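Local coordinates for protein cytosolic acyl coenzyme A thioester hydrolase (Mus musculus, PDB 2V1O) that hydrolyses long-chain fatty acyl-CoAs to free fatty acids and coenzyme A, the chain here being the N-terminal of its two hotdog domains, at residues M3-R7 against T21-M25; A48-E54 against T105-L111; I74-H80 against E121-Y127. All coordinates share one frame. Residues are numbered along the deposited sequence.

Contact 1: M3-R7 against T21-M25; sequences MRIMR and TILKM
This is a buried side-chain contact between the short N-terminal strand of a hotdog domain, outermost in the chain's own sheet, and the first turns of the long helix that the sheet wraps. M3-I5 is extended strand, M6 and R7 continue as extended loop, and T21-M25 is regular alpha helix (M25 N to T21 O, 3.2 Å). The backbones stay well apart, the nearest CA pair being M6 and T21 at 9.2 Å. Across the gap the direct contacts are between side chains, burying 171 Å² with no direct hydrogen bond, and a water adds a bridge. R4 points its CA-to-CB bond toward the helix; chi1 and chi2 t carry it out, and chi3 near 97° with chi4 near 69° turn the guanidinium so that NH2 lies 3.5 Å from T21 CG2, the methyl sitting at its edge, and NE lies 4.2 Å from M25 SD. The water links this guanidinium to the helix backbone, accepting from R4 NH2 at 3.2 Å and donating to T21 O at 2.7 Å. The main charge partner of R4 is D10, whose main-chain oxygen also receives T21 OG1. M6, folded back by m chi1 and chi2, brings CE to 4.1 Å from M25 SD and SD to 4.3 Å from both T21 CG2 and I22 CD1. I22 belongs to a coenzyme A pocket. Beyond the pair, R4 and M6 hydrogen-bond through their backbones to A68 and to G65 and E66, M25 packs on A68 and V70 of strand 67-77, and L23 of helix 19-38 meets L23 of a second subunit.

Contact 2: A48-E54 against T105-L111; sequences AALARVE and TLWYVPL. With COA (coenzyme A), chain G.
Strands 48-53 and 105-111 run antiparallel, their axes 4.3 Å apart at closest approach and 141° between directions, and bury 636 Å². T105 opens the second strand by accepting E54 N at its O (2.9 Å). L106 forms a non-hydrogen-bonded pair with V53 (CA-CA 4.7 Å); its CD2 touches V53 CG2 at 3.9 Å. At W107 the register slips: A51 N (2.8 Å) and R52 N (3.2 Å) both donate to W107 O, while W107 N returns to R52 O at 2.9 Å. A51 and R52 facing one residue, with A51 at phi/psi -98/-34, make a classic beta bulge. The indole (chi1 m) gives a weak hydrogen bond from NE1 to E54 OE2 at 3.1 Å; the same oxygen takes a salt bridge from R52 NE at 2.8 Å, and R52 also pairs with E146 and with D57 of a second subunit. Y108 lies opposite L50 (CA-CA 4.6 Å) on the face covered by helix 19-38, where its hydroxyl bonds E27; L50 CD1 stands over its ring, 4.1 Å from the centroid, a CH-pi contact. V109 pairs with A49 through A49 N to V109 O (2.9 Å) and V109 N to A49 O (3.0 Å). P110 faces A48 with CA atoms 4.1 Å apart, and L111 CD1 reaches A49 CB at 3.9 Å. Coenzyme A lies across the other face: its N4P donates to L50 O (2.9 Å) and its N1A is 3.3 Å from R52 CB. An antiparallel sheet with the long helix against one face is the hotdog fold; here the bulged pair supplies part of a CoA pocket.

Contact 3: I74-H80 against E121-Y127; sequences ITYTSKH and EVPPIVY. With COA (coenzyme A), chain G.
K79 O is the main acceptor here: it takes V122 N at 2.8 Å and a water at 2.7 Å, and that water also donates to V122 O (2.9 Å). K79 NZ forms a long salt bridge with E121 OE2 at 4.0 Å. Irregular 121-127, part of the loop leading into helix 130-146, thus runs beside the end of strand 74-77 of the hotdog sheet and its turn, the CA atoms of H80 and E121 4.7 Å apart. In that turn S78 OG (2.6 Å) and H80 N (2.9 Å) donate to phosphate oxygen O9A of coenzyme A; S78 OG also hydrogen-bonds S81 OG. Further along, T77 N gives a weak hydrogen bond to Y127 OH (3.4 Å), and one water links T77 O (2.7 Å) with Y127 OH (2.6 Å). A third water spans T77 OG1 (2.9 Å) and I125 N (3.0 Å). Apolar contacts accompany them: T77 CG2 meets V122 CG1 at 3.7 Å, and I74 CG2 meets I125 CG2 at 3.8 Å.

Overall arrangement
Contacts 2 and 3, centres about 13 Å apart, share one coenzyme A: contact 2 lines the adenine and pantetheine portions while contact 3 binds the 3'-phosphate. They touch directly, P110 CD lying 3.4 Å from H80 O; Y140 of helix 130-146 and F58 of a second subunit add hydrogen bonds to the ligand. Contact 1 lies on the outermost strand at the other edge of the chain's sheet from strand 46-57, its centre about 20 Å from that of contact 2 and 27 Å from that of contact 3. There the I22 side chain is about 3 Å from a second, different coenzyme A, and the T21 side chain about 9 Å from that of the active-site residue N12.

Contact 1: M3-R7 against T21-M25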
loop_
_atom_site.group_PDB
_atom_site.type_symbol
_atom_site.label_atom_id
_atom_site.label_comp_id
_atom_site.label_asym_id
_atom_site.label_seq_id
_atom_site.Cartn_x
_atom_site.Cartn_y
_atom_site.Cartn_z
ATOM N N MET A 3 14.643 -4.593 9.216
ATOM C CA MET A 3 14.542 -3.209 9.671
ATOM C C MET A 3 13.859 -2.357 8.621
ATOM O O MET A 3 14.016 -2.579 7.419
ATOM C CB MET A 3 15.899 -2.620 10.095
ATOM C CG MET A 3 16.817 -2.154 8.969
ATOM S SD MET A 3 18.352 -1.368 9.529
ATOM C CE MET A 3 19.290 -2.772 10.113
ATOM N N ARG A 4 13.098 -1.381 9.099
ATOM C CA ARG A 4 12.303 -0.527 8.240
ATOM C C ARG A 4 12.077 0.782 8.967
ATOM O O ARG A 4 11.817 0.786 10.176
ATOM C CB ARG A 4 10.968 -1.222 7.950
ATOM C CG ARG A 4 9.924 -0.375 7.281
ATOM C CD ARG A 4 8.787 -1.240 6.721
ATOM N NE ARG A 4 7.612 -1.350 7.592
ATOM C CZ ARG A 4 6.764 -0.353 7.855
ATOM N NH1 ARG A 4 6.968 0.862 7.354
ATOM N NH2 ARG A 4 5.706 -0.569 8.637
ATOM N N ILE A 5 12.191 1.882 8.230
ATOM C CA ILE A 5 11.916 3.206 8.774
ATOM C C ILE A 5 10.403 3.394 8.883
ATOM O O ILE A 5 9.643 2.978 7.999
ATOM C CB ILE A 5 12.567 4.344 7.933
ATOM C CG1 ILE A 5 12.602 5.661 8.727
ATOM C CG2 ILE A 5 11.867 4.518 6.581
ATOM C CD1 ILE A 5 13.778 6.568 8.355
ATOM N N MET A 6 9.980 4.017 9.970
ATOM C CA MET A 6 8.560 4.239 10.219
ATOM C C MET A 6 8.075 5.429 9.397
ATOM O O MET A 6 8.722 6.479 9.375
ATOM C CB MET A 6 8.312 4.440 11.711
ATOM C CG MET A 6 8.651 3.218 12.566
ATOM S SD MET A 6 7.525 1.820 12.309
ATOM C CE MET A 6 8.375 0.968 10.975
ATOM N N ARG A 7 6.941 5.233 8.717
ATOM C CA ARG A 7 6.383 6.195 7.760
ATOM C C ARG A 7 5.101 6.811 8.340
ATOM O O ARG A 7 4.534 6.260 9.282
ATOM C CB ARG A 7 6.064 5.480 6.433
ATOM C CG ARG A 7 7.254 4.769 5.784
ATOM C CD ARG A 7 6.802 3.663 4.810
ATOM N NE ARG A 7 6.467 4.170 3.479
ATOM C CZ ARG A 7 6.263 3.407 2.400
ATOM N NH1 ARG A 7 6.370 2.082 2.473
ATOM N NH2 ARG A 7 5.962 3.970 1.236
ATOM N N THR A 21 0.902 -1.860 13.466
ATOM C CA THR A 21 2.045 -1.803 12.538
ATOM C C THR A 21 3.165 -2.743 12.992
ATOM O O THR A 21 3.713 -3.522 12.198
ATOM C CB THR A 21 2.593 -0.359 12.445
ATOM O OG1 THR A 21 1.561 0.507 11.951
ATOM C CG2 THR A 21 3.826 -0.283 11.528
ATOM N N ILE A 22 3.490 -2.650 14.275
ATOM C CA ILE A 22 4.525 -3.470 14.898
ATOM C C ILE A 22 4.101 -4.947 14.976
ATOM O O ILE A 22 4.902 -5.851 14.708
ATOM C CB ILE A 22 4.929 -2.895 16.275
ATOM C CG1 ILE A 22 5.441 -1.443 16.131
ATOM C CG2 ILE A 22 5.981 -3.793 16.986
ATOM C CD1 ILE A 22 6.652 -1.250 15.199
ATOM N N LEU A 23 2.841 -5.190 15.324
ATOM C CA LEU A 23 2.316 -6.563 15.345
ATOM C C LEU A 23 2.484 -7.234 13.985
ATOM O O LEU A 23 2.899 -8.400 13.897
ATOM C CB LEU A 23 0.850 -6.581 15.785
ATOM C CG LEU A 23 0.583 -6.323 17.274
ATOM C CD1 LEU A 23 -0.906 -6.167 17.529
ATOM C CD2 LEU A 23 1.172 -7.428 18.163
ATOM N N LYS A 24 2.165 -6.491 12.929
ATOM C CA LYS A 24 2.352 -6.981 11.573
ATOM C C LYS A 24 3.828 -7.359 11.291
ATOM O O LYS A 24 4.099 -8.438 10.743
ATOM C CB LYS A 24 1.832 -5.964 10.557
ATOM C CG LYS A 24 1.928 -6.449 9.123
ATOM C CD LYS A 24 0.961 -5.677 8.226
ATOM C CE LYS A 24 1.582 -5.320 6.887
ATOM N NZ LYS A 24 1.881 -6.497 6.020
ATOM N N MET A 25 4.762 -6.493 11.683
ATOM C CA MET A 25 6.194 -6.749 11.443
ATOM C C MET A 25 6.672 -7.964 12.244
ATOM O O MET A 25 7.467 -8.764 11.768
ATOM C CB MET A 25 7.044 -5.536 11.832
ATOM C CG MET A 25 6.852 -4.273 10.972
ATOM S SD MET A 25 8.154 -3.061 11.344
ATOM C CE MET A 25 8.214 -3.225 13.123
HETATM O O HOH W 1 3.949 -3.132 9.509
#

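Contact 2: A48-E54 against T105-L111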
loop_
_atom_site.group_PDB
_atom_site.type_symbol
_atom_site.label_atom_id
_atom_site.label_comp_id
_atom_site.label_asym_id
_atom_site.label_seq_id
_atom_site.Cartn_x
_atom_site.Cartn_y
_atom_site.Cartn_z
ATOM N N ALA A 48 4.258 -22.131 7.181
ATOM C CA ALA A 48 3.905 -22.023 8.588
ATOM C C ALA A 48 2.746 -21.043 8.764
ATOM O O ALA A 48 2.801 -19.927 8.250
ATOM C CB ALA A 48 5.111 -21.571 9.385
ATOM N N ALA A 49 1.702 -21.472 9.479
ATOM C CA ALA A 49 0.549 -20.618 9.810
ATOM C C ALA A 49 0.593 -20.176 11.276
ATOM O O ALA A 49 0.894 -20.986 12.156
ATOM C CB ALA A 49 -0.749 -21.364 9.535
ATOM N N LEU A 50 0.273 -18.907 11.546
ATOM C CA LEU A 50 0.237 -18.428 12.935
ATOM C C LEU A 50 -0.906 -19.075 13.702
ATOM O O LEU A 50 -2.075 -18.907 13.348
ATOM C CB LEU A 50 0.124 -16.895 13.012
ATOM C CG LEU A 50 0.117 -16.311 14.435
ATOM C CD1 LEU A 50 1.466 -16.511 15.116
ATOM C CD2 LEU A 50 -0.252 -14.848 14.421
ATOM N N ALA A 51 -0.557 -19.804 14.755
ATOM C CA ALA A 51 -1.558 -20.428 15.621
ATOM C C ALA A 51 -1.855 -19.617 16.887
ATOM O O ALA A 51 -2.993 -19.598 17.363
ATOM C CB ALA A 51 -1.146 -21.861 15.980
ATOM N N ARG A 52 -0.846 -18.943 17.431
ATOM C CA ARG A 52 -0.993 -18.299 18.732
ATOM C C ARG A 52 -0.010 -17.151 18.911
ATOM O O ARG A 52 1.146 -17.232 18.485
ATOM C CB ARG A 52 -0.762 -19.344 19.839
ATOM C CG ARG A 52 -0.968 -18.883 21.281
ATOM C CD ARG A 52 -0.755 -20.099 22.179
ATOM N NE ARG A 52 -0.779 -19.842 23.615
ATOM C CZ ARG A 52 -1.838 -20.031 24.401
ATOM N NH1 ARG A 52 -3.000 -20.424 23.888
ATOM N NH2 ARG A 52 -1.742 -19.812 25.711
ATOM N N VAL A 53 -0.499 -16.089 19.534
ATOM C CA VAL A 53 0.345 -15.000 20.023
ATOM C C VAL A 53 0.251 -14.995 21.544
ATOM O O VAL A 53 -0.845 -14.925 22.110
ATOM C CB VAL A 53 -0.115 -13.635 19.474
ATOM C CG1 VAL A 53 0.782 -12.512 20.008
ATOM C CG2 VAL A 53 -0.122 -13.657 17.947
ATOM N N GLU A 54 1.398 -15.109 22.209
ATOM C CA GLU A 54 1.419 -15.025 23.669
ATOM C C GLU A 54 1.180 -13.578 24.096
ATOM O O GLU A 54 1.326 -12.658 23.295
ATOM C CB GLU A 54 2.749 -15.538 24.229
ATOM C CG GLU A 54 3.023 -17.021 23.962
ATOM C CD GLU A 54 2.040 -17.966 24.649
ATOM O OE1 GLU A 54 1.451 -17.592 25.690
ATOM O OE2 GLU A 54 1.872 -19.100 24.159
ATOM N N THR A 105 6.161 -13.687 21.788
ATOM C CA THR A 105 6.355 -15.091 21.482
ATOM C C THR A 105 5.168 -15.569 20.645
ATOM O O THR A 105 4.010 -15.264 20.950
ATOM C CB THR A 105 6.530 -15.943 22.755
ATOM O OG1 THR A 105 7.719 -15.531 23.439
ATOM C CG2 THR A 105 6.643 -17.442 22.422
ATOM N N LEU A 106 5.479 -16.311 19.591
ATOM C CA LEU A 106 4.479 -16.785 18.649
ATOM C C LEU A 106 4.607 -18.285 18.456
ATOM O O LEU A 106 5.705 -18.831 18.532
ATOM C CB LEU A 106 4.683 -16.110 17.293
ATOM C CG LEU A 106 4.960 -14.602 17.209
ATOM C CD1 LEU A 106 5.521 -14.245 15.833
ATOM C CD2 LEU A 106 3.708 -13.818 17.495
ATOM N N TRP A 107 3.480 -18.929 18.154
ATOM C CA TRP A 107 3.460 -20.335 17.784
ATOM C C TRP A 107 2.930 -20.493 16.375
ATOM O O TRP A 107 1.887 -19.922 16.023
ATOM C CB TRP A 107 2.597 -21.147 18.759
ATOM C CG TRP A 107 3.171 -21.194 20.135
ATOM C CD1 TRP A 107 3.010 -20.264 21.122
ATOM C CD2 TRP A 107 4.000 -22.230 20.686
ATOM N NE1 TRP A 107 3.683 -20.655 22.255
ATOM C CE2 TRP A 107 4.304 -21.856 22.013
ATOM C CE3 TRP A 107 4.518 -23.435 20.181
ATOM C CZ2 TRP A 107 5.104 -22.646 22.855
ATOM C CZ3 TRP A 107 5.313 -24.224 21.021
ATOM C CH2 TRP A 107 5.598 -23.820 22.342
ATOM N N TYR A 108 3.666 -21.271 15.583
ATOM C CA TYR A 108 3.315 -21.589 14.207
ATOM C C TYR A 108 3.128 -23.090 14.037
ATOM O O TYR A 108 3.732 -23.880 14.749
ATOM C CB TYR A 108 4.415 -21.112 13.257
ATOM C CG TYR A 108 4.462 -19.612 13.116
ATOM C CD1 TYR A 108 3.763 -18.973 12.085
ATOM C CD2 TYR A 108 5.188 -18.827 14.017
ATOM C CE1 TYR A 108 3.781 -17.590 11.953
ATOM C CE2 TYR A 108 5.210 -17.423 13.886
ATOM C CZ TYR A 108 4.505 -16.824 12.855
ATOM O OH TYR A 108 4.515 -15.452 12.703
ATOM N N VAL A 109 2.300 -23.454 13.071
ATOM C CA VAL A 109 2.062 -24.840 12.702
ATOM C C VAL A 109 2.237 -24.956 11.175
ATOM O O VAL A 109 1.630 -24.189 10.431
ATOM C CB VAL A 109 0.641 -25.292 13.136
ATOM C CG1 VAL A 109 0.349 -26.713 12.672
ATOM C CG2 VAL A 109 0.461 -25.164 14.669
ATOM N N PRO A 110 3.078 -25.899 10.708
ATOM C CA PRO A 110 3.248 -26.032 9.259
ATOM C C PRO A 110 2.069 -26.734 8.594
ATOM O O PRO A 110 1.638 -27.804 9.043
ATOM C CB PRO A 110 4.523 -26.876 9.119
ATOM C CG PRO A 110 4.585 -27.685 10.383
ATOM C CD PRO A 110 3.914 -26.858 11.463
ATOM N N LEU A 111 1.565 -26.120 7.528
ATOM C CA LEU A 111 0.484 -26.698 6.734
ATOM C C LEU A 111 0.966 -26.985 5.328
ATOM O O LEU A 111 1.580 -26.125 4.690
ATOM C CB LEU A 111 -0.722 -25.757 6.695
ATOM C CG LEU A 111 -1.330 -25.343 8.047
ATOM C CD1 LEU A 111 -2.504 -24.395 7.838
ATOM C CD2 LEU A 111 -1.759 -26.566 8.849
HETATM N N1A COA G . -1.434 -22.557 19.690
HETATM C C2A COA G . -0.320 -23.364 19.699
HETATM N N3A COA G . -0.376 -24.603 19.102
HETATM C C4A COA G . -1.529 -25.010 18.509
HETATM C C5A COA G . -2.663 -24.210 18.480
HETATM C C6A COA G . -2.608 -22.963 19.079
HETATM N N6A COA G . -3.675 -22.167 19.098
HETATM N N7A COA G . -3.642 -24.884 17.823
HETATM C C8A COA G . -3.148 -26.082 17.444
HETATM N N9A COA G . -1.848 -26.167 17.862
HETATM C C1B COA G . -0.866 -27.205 17.551
HETATM C C2B COA G . -1.100 -28.469 18.365
HETATM O O2B COA G . -0.587 -28.333 19.671
HETATM C C3B COA G . -0.398 -29.502 17.499
HETATM O O3B COA G . 0.991 -29.566 17.760
HETATM P P3B COA G . 1.640 -30.773 18.613
HETATM O O7A COA G . 1.161 -30.628 20.020
HETATM O O8A COA G . 1.157 -32.080 18.030
HETATM O O9A COA G . 3.141 -30.656 18.544
HETATM C C4B COA G . -0.580 -28.957 16.082
HETATM O O4B COA G . -0.980 -27.605 16.207
HETATM C C5B COA G . -1.610 -29.735 15.270
HETATM O O5B COA G . -2.796 -29.924 16.009
HETATM P P1A COA G . -4.073 -30.547 15.267
HETATM O O1A COA G . -3.623 -31.647 14.346
HETATM O O2A COA G . -5.059 -30.995 16.322
HETATM O O3A COA G . -4.700 -29.360 14.378
HETATM P P2A COA G . -5.814 -28.319 14.882
HETATM O O4A COA G . -5.642 -27.954 16.336
HETATM O O5A COA G . -7.210 -28.803 14.563
HETATM O O6A COA G . -5.503 -27.061 13.937
HETATM C CBP COA G . -4.313 -25.122 13.167
HETATM C CCP COA G . -4.338 -26.283 14.162
HETATM C CDP COA G . -3.232 -24.126 13.604
HETATM C CEP COA G . -3.927 -25.711 11.810
HETATM C CAP COA G . -5.702 -24.469 13.135
HETATM O OAP COA G . -6.078 -23.998 14.414
HETATM C C9P COA G . -5.798 -23.342 12.134
HETATM O O9P COA G . -5.891 -23.637 10.772
HETATM N N8P COA G . -5.794 -22.106 12.613
HETATM C C7P COA G . -5.689 -20.940 11.753
HETATM C C6P COA G . -4.248 -20.692 11.306
HETATM C C5P COA G . -4.203 -19.448 10.446
HETATM O O5P COA G . -4.685 -19.482 9.300
HETATM N N4P COA G . -3.636 -18.369 10.991
HETATM C C3P COA G . -3.899 -17.005 10.539
HETATM C C2P COA G . -5.367 -16.560 10.717
HETATM S S1P COA G . -5.503 -14.906 10.002
#

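Contact 3: I74-H80 against E121-Y127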
loop_
_atom_site.group_PDB
_atom_site.type_symbol
_atom_site.label_atom_id
_atom_site.label_comp_id
_atom_site.label_asym_id
_atom_site.label_seq_id
_atom_site.Cartn_x
_atom_site.Cartn_y
_atom_site.Cartn_z
ATOM N N ILE A 74 13.921 -19.167 16.745
ATOM C CA ILE A 74 13.143 -20.353 17.091
ATOM C C ILE A 74 13.697 -20.887 18.409
ATOM O O ILE A 74 14.874 -21.239 18.499
ATOM C CB ILE A 74 13.203 -21.460 16.005
ATOM C CG1 ILE A 74 12.588 -20.963 14.690
ATOM C CG2 ILE A 74 12.498 -22.746 16.510
ATOM C CD1 ILE A 74 12.909 -21.849 13.470
ATOM N N THR A 75 12.839 -20.936 19.420
ATOM C CA THR A 75 13.262 -21.272 20.773
ATOM C C THR A 75 12.784 -22.652 21.215
ATOM O O THR A 75 13.296 -23.212 22.190
ATOM C CB THR A 75 12.809 -20.188 21.761
ATOM O OG1 THR A 75 11.406 -19.936 21.590
ATOM C CG2 THR A 75 13.585 -18.902 21.493
ATOM N N TYR A 76 11.804 -23.197 20.493
ATOM C CA TYR A 76 11.312 -24.550 20.756
ATOM C C TYR A 76 10.604 -25.137 19.540
ATOM O O TYR A 76 10.011 -24.404 18.733
ATOM C CB TYR A 76 10.363 -24.572 21.976
ATOM C CG TYR A 76 9.989 -25.969 22.423
ATOM C CD1 TYR A 76 10.910 -26.775 23.098
ATOM C CD2 TYR A 76 8.730 -26.499 22.142
ATOM C CE1 TYR A 76 10.583 -28.058 23.490
ATOM C CE2 TYR A 76 8.395 -27.788 22.532
ATOM C CZ TYR A 76 9.327 -28.557 23.210
ATOM O OH TYR A 76 9.011 -29.832 23.592
ATOM N N THR A 77 10.679 -26.461 19.407
ATOM C CA THR A 77 9.818 -27.184 18.471
ATOM C C THR A 77 9.179 -28.393 19.160
ATOM O O THR A 77 9.846 -29.127 19.900
ATOM C CB THR A 77 10.559 -27.638 17.176
ATOM O OG1 THR A 77 11.609 -28.564 17.502
ATOM C CG2 THR A 77 11.123 -26.438 16.393
ATOM N N SER A 78 7.881 -28.569 18.932
ATOM C CA SER A 78 7.162 -29.764 19.355
ATOM C C SER A 78 7.007 -30.650 18.117
ATOM O O SER A 78 7.633 -30.379 17.082
ATOM C CB SER A 78 5.804 -29.397 19.959
ATOM O OG SER A 78 4.930 -28.853 18.974
ATOM N N LYS A 79 6.183 -31.696 18.206
ATOM C CA LYS A 79 6.007 -32.597 17.065
ATOM C C LYS A 79 5.475 -31.869 15.823
ATOM O O LYS A 79 5.948 -32.117 14.712
ATOM C CB LYS A 79 5.109 -33.788 17.417
ATOM C CG LYS A 79 5.059 -34.839 16.304
ATOM C CD LYS A 79 4.417 -36.145 16.730
ATOM C CE LYS A 79 4.301 -37.086 15.537
ATOM N NZ LYS A 79 3.794 -38.436 15.932
ATOM N N HIS A 80 4.514 -30.968 16.030
ATOM C CA HIS A 80 3.832 -30.271 14.934
ATOM C C HIS A 80 3.761 -28.752 15.086
ATOM O O HIS A 80 2.943 -28.103 14.426
ATOM C CB HIS A 80 2.408 -30.809 14.760
ATOM C CG HIS A 80 2.326 -32.297 14.657
ATOM N ND1 HIS A 80 2.636 -32.984 13.504
ATOM C CD2 HIS A 80 1.961 -33.231 15.566
ATOM C CE1 HIS A 80 2.463 -34.279 13.706
ATOM N NE2 HIS A 80 2.054 -34.455 14.948
ATOM N N GLU A 121 4.818 -32.688 10.419
ATOM C CA GLU A 121 5.819 -32.822 11.467
ATOM C C GLU A 121 6.920 -31.775 11.288
ATOM O O GLU A 121 7.395 -31.526 10.169
ATOM C CB GLU A 121 6.408 -34.236 11.476
ATOM C CG GLU A 121 5.415 -35.296 11.957
ATOM C CD GLU A 121 5.955 -36.722 11.906
ATOM O OE1 GLU A 121 7.112 -36.931 11.474
ATOM O OE2 GLU A 121 5.209 -37.644 12.299
ATOM N N VAL A 122 7.303 -31.158 12.400
ATOM C CA VAL A 122 8.340 -30.127 12.422
ATOM C C VAL A 122 9.709 -30.791 12.668
ATOM O O VAL A 122 9.832 -31.625 13.562
ATOM C CB VAL A 122 8.057 -29.095 13.541
ATOM C CG1 VAL A 122 9.217 -28.129 13.707
ATOM C CG2 VAL A 122 6.775 -28.314 13.246
ATOM N N PRO A 123 10.734 -30.436 11.864
ATOM C CA PRO A 123 12.084 -30.937 12.166
ATOM C C PRO A 123 12.570 -30.459 13.547
ATOM O O PRO A 123 12.305 -29.328 13.930
ATOM C CB PRO A 123 12.958 -30.327 11.056
ATOM C CG PRO A 123 12.015 -29.876 9.991
ATOM C CD PRO A 123 10.702 -29.594 10.651
ATOM N N PRO A 124 13.227 -31.338 14.322
ATOM C CA PRO A 124 13.816 -30.852 15.576
ATOM C C PRO A 124 14.884 -29.767 15.368
ATOM O O PRO A 124 15.601 -29.790 14.368
ATOM C CB PRO A 124 14.429 -32.118 16.188
ATOM C CG PRO A 124 13.633 -33.239 15.586
ATOM C CD PRO A 124 13.397 -32.791 14.165
ATOM N N ILE A 125 14.957 -28.809 16.290
ATOM C CA ILE A 125 16.049 -27.826 16.300
ATOM C C ILE A 125 17.209 -28.278 17.177
ATOM O O ILE A 125 17.047 -29.140 18.036
ATOM C CB ILE A 125 15.597 -26.414 16.771
ATOM C CG1 ILE A 125 14.894 -26.467 18.139
ATOM C CG2 ILE A 125 14.750 -25.747 15.706
ATOM C CD1 ILE A 125 14.873 -25.122 18.883
ATOM N N VAL A 126 18.382 -27.695 16.953
ATOM C CA VAL A 126 19.511 -27.932 17.841
ATOM C C VAL A 126 19.444 -26.955 19.022
ATOM O O VAL A 126 19.148 -25.768 18.847
ATOM C CB VAL A 126 20.890 -27.905 17.096
ATOM C CG1 VAL A 126 21.274 -26.499 16.639
ATOM C CG2 VAL A 126 21.990 -28.509 17.965
ATOM N N TYR A 127 19.654 -27.484 20.224
ATOM C CA TYR A 127 19.805 -26.662 21.428
ATOM C C TYR A 127 21.270 -26.663 21.839
ATOM O O TYR A 127 21.937 -27.694 21.748
ATOM C CB TYR A 127 18.937 -27.201 22.575
ATOM C CG TYR A 127 17.463 -27.254 22.236
ATOM C CD1 TYR A 127 16.644 -26.147 22.447
ATOM C CD2 TYR A 127 16.891 -28.413 21.701
ATOM C CE1 TYR A 127 15.287 -26.185 22.133
ATOM C CE2 TYR A 127 15.535 -28.467 21.382
ATOM C CZ TYR A 127 14.739 -27.342 21.602
ATOM O OH TYR A 127 13.401 -27.373 21.287
HETATM N N1A COA G . -1.434 -22.557 19.690
HETATM C C2A COA G . -0.320 -23.364 19.699
HETATM N N3A COA G . -0.376 -24.603 19.102
HETATM C C4A COA G . -1.529 -25.010 18.509
HETATM C C5A COA G . -2.663 -24.210 18.480
HETATM C C6A COA G . -2.608 -22.963 19.079
HETATM N N6A COA G . -3.675 -22.167 19.098
HETATM N N7A COA G . -3.642 -24.884 17.823
HETATM C C8A COA G . -3.148 -26.082 17.444
HETATM N N9A COA G . -1.848 -26.167 17.862
HETATM C C1B COA G . -0.866 -27.205 17.551
HETATM C C2B COA G . -1.100 -28.469 18.365
HETATM O O2B COA G . -0.587 -28.333 19.671
HETATM C C3B COA G . -0.398 -29.502 17.499
HETATM O O3B COA G . 0.991 -29.566 17.760
HETATM P P3B COA G . 1.640 -30.773 18.613
HETATM O O7A COA G . 1.161 -30.628 20.020
HETATM O O8A COA G . 1.157 -32.080 18.030
HETATM O O9A COA G . 3.141 -30.656 18.544
HETATM C C4B COA G . -0.580 -28.957 16.082
HETATM O O4B COA G . -0.980 -27.605 16.207
HETATM C C5B COA G . -1.610 -29.735 15.270
HETATM O O5B COA G . -2.796 -29.924 16.009
HETATM P P1A COA G . -4.073 -30.547 15.267
HETATM O O1A COA G . -3.623 -31.647 14.346
HETATM O O2A COA G . -5.059 -30.995 16.322
HETATM O O3A COA G . -4.700 -29.360 14.378
HETATM P P2A COA G . -5.814 -28.319 14.882
HETATM O O4A COA G . -5.642 -27.954 16.336
HETATM O O5A COA G . -7.210 -28.803 14.563
HETATM O O6A COA G . -5.503 -27.061 13.937
HETATM C CBP COA G . -4.313 -25.122 13.167
HETATM C CCP COA G . -4.338 -26.283 14.162
HETATM C CDP COA G . -3.232 -24.126 13.604
HETATM C CEP COA G . -3.927 -25.711 11.810
HETATM C CAP COA G . -5.702 -24.469 13.135
HETATM O OAP COA G . -6.078 -23.998 14.414
HETATM C C9P COA G . -5.798 -23.342 12.134
HETATM O O9P COA G . -5.891 -23.637 10.772
HETATM N N8P COA G . -5.794 -22.106 12.613
HETATM C C7P COA G . -5.689 -20.940 11.753
HETATM C C6P COA G . -4.248 -20.692 11.306
HETATM C C5P COA G . -4.203 -19.448 10.446
HETATM O O5P COA G . -4.685 -19.482 9.300
HETATM N N4P COA G . -3.636 -18.369 10.991
HETATM C C3P COA G . -3.899 -17.005 10.539
HETATM C C2P COA G . -5.367 -16.560 10.717
HETATM S S1P COA G . -5.503 -14.906 10.002
HETATM O O HOH W 2 12.234 -29.727 20.986
HETATM O O HOH W 3 13.761 -30.052 18.734
HETATM O O HOH W 4 8.136 -33.746 14.559
#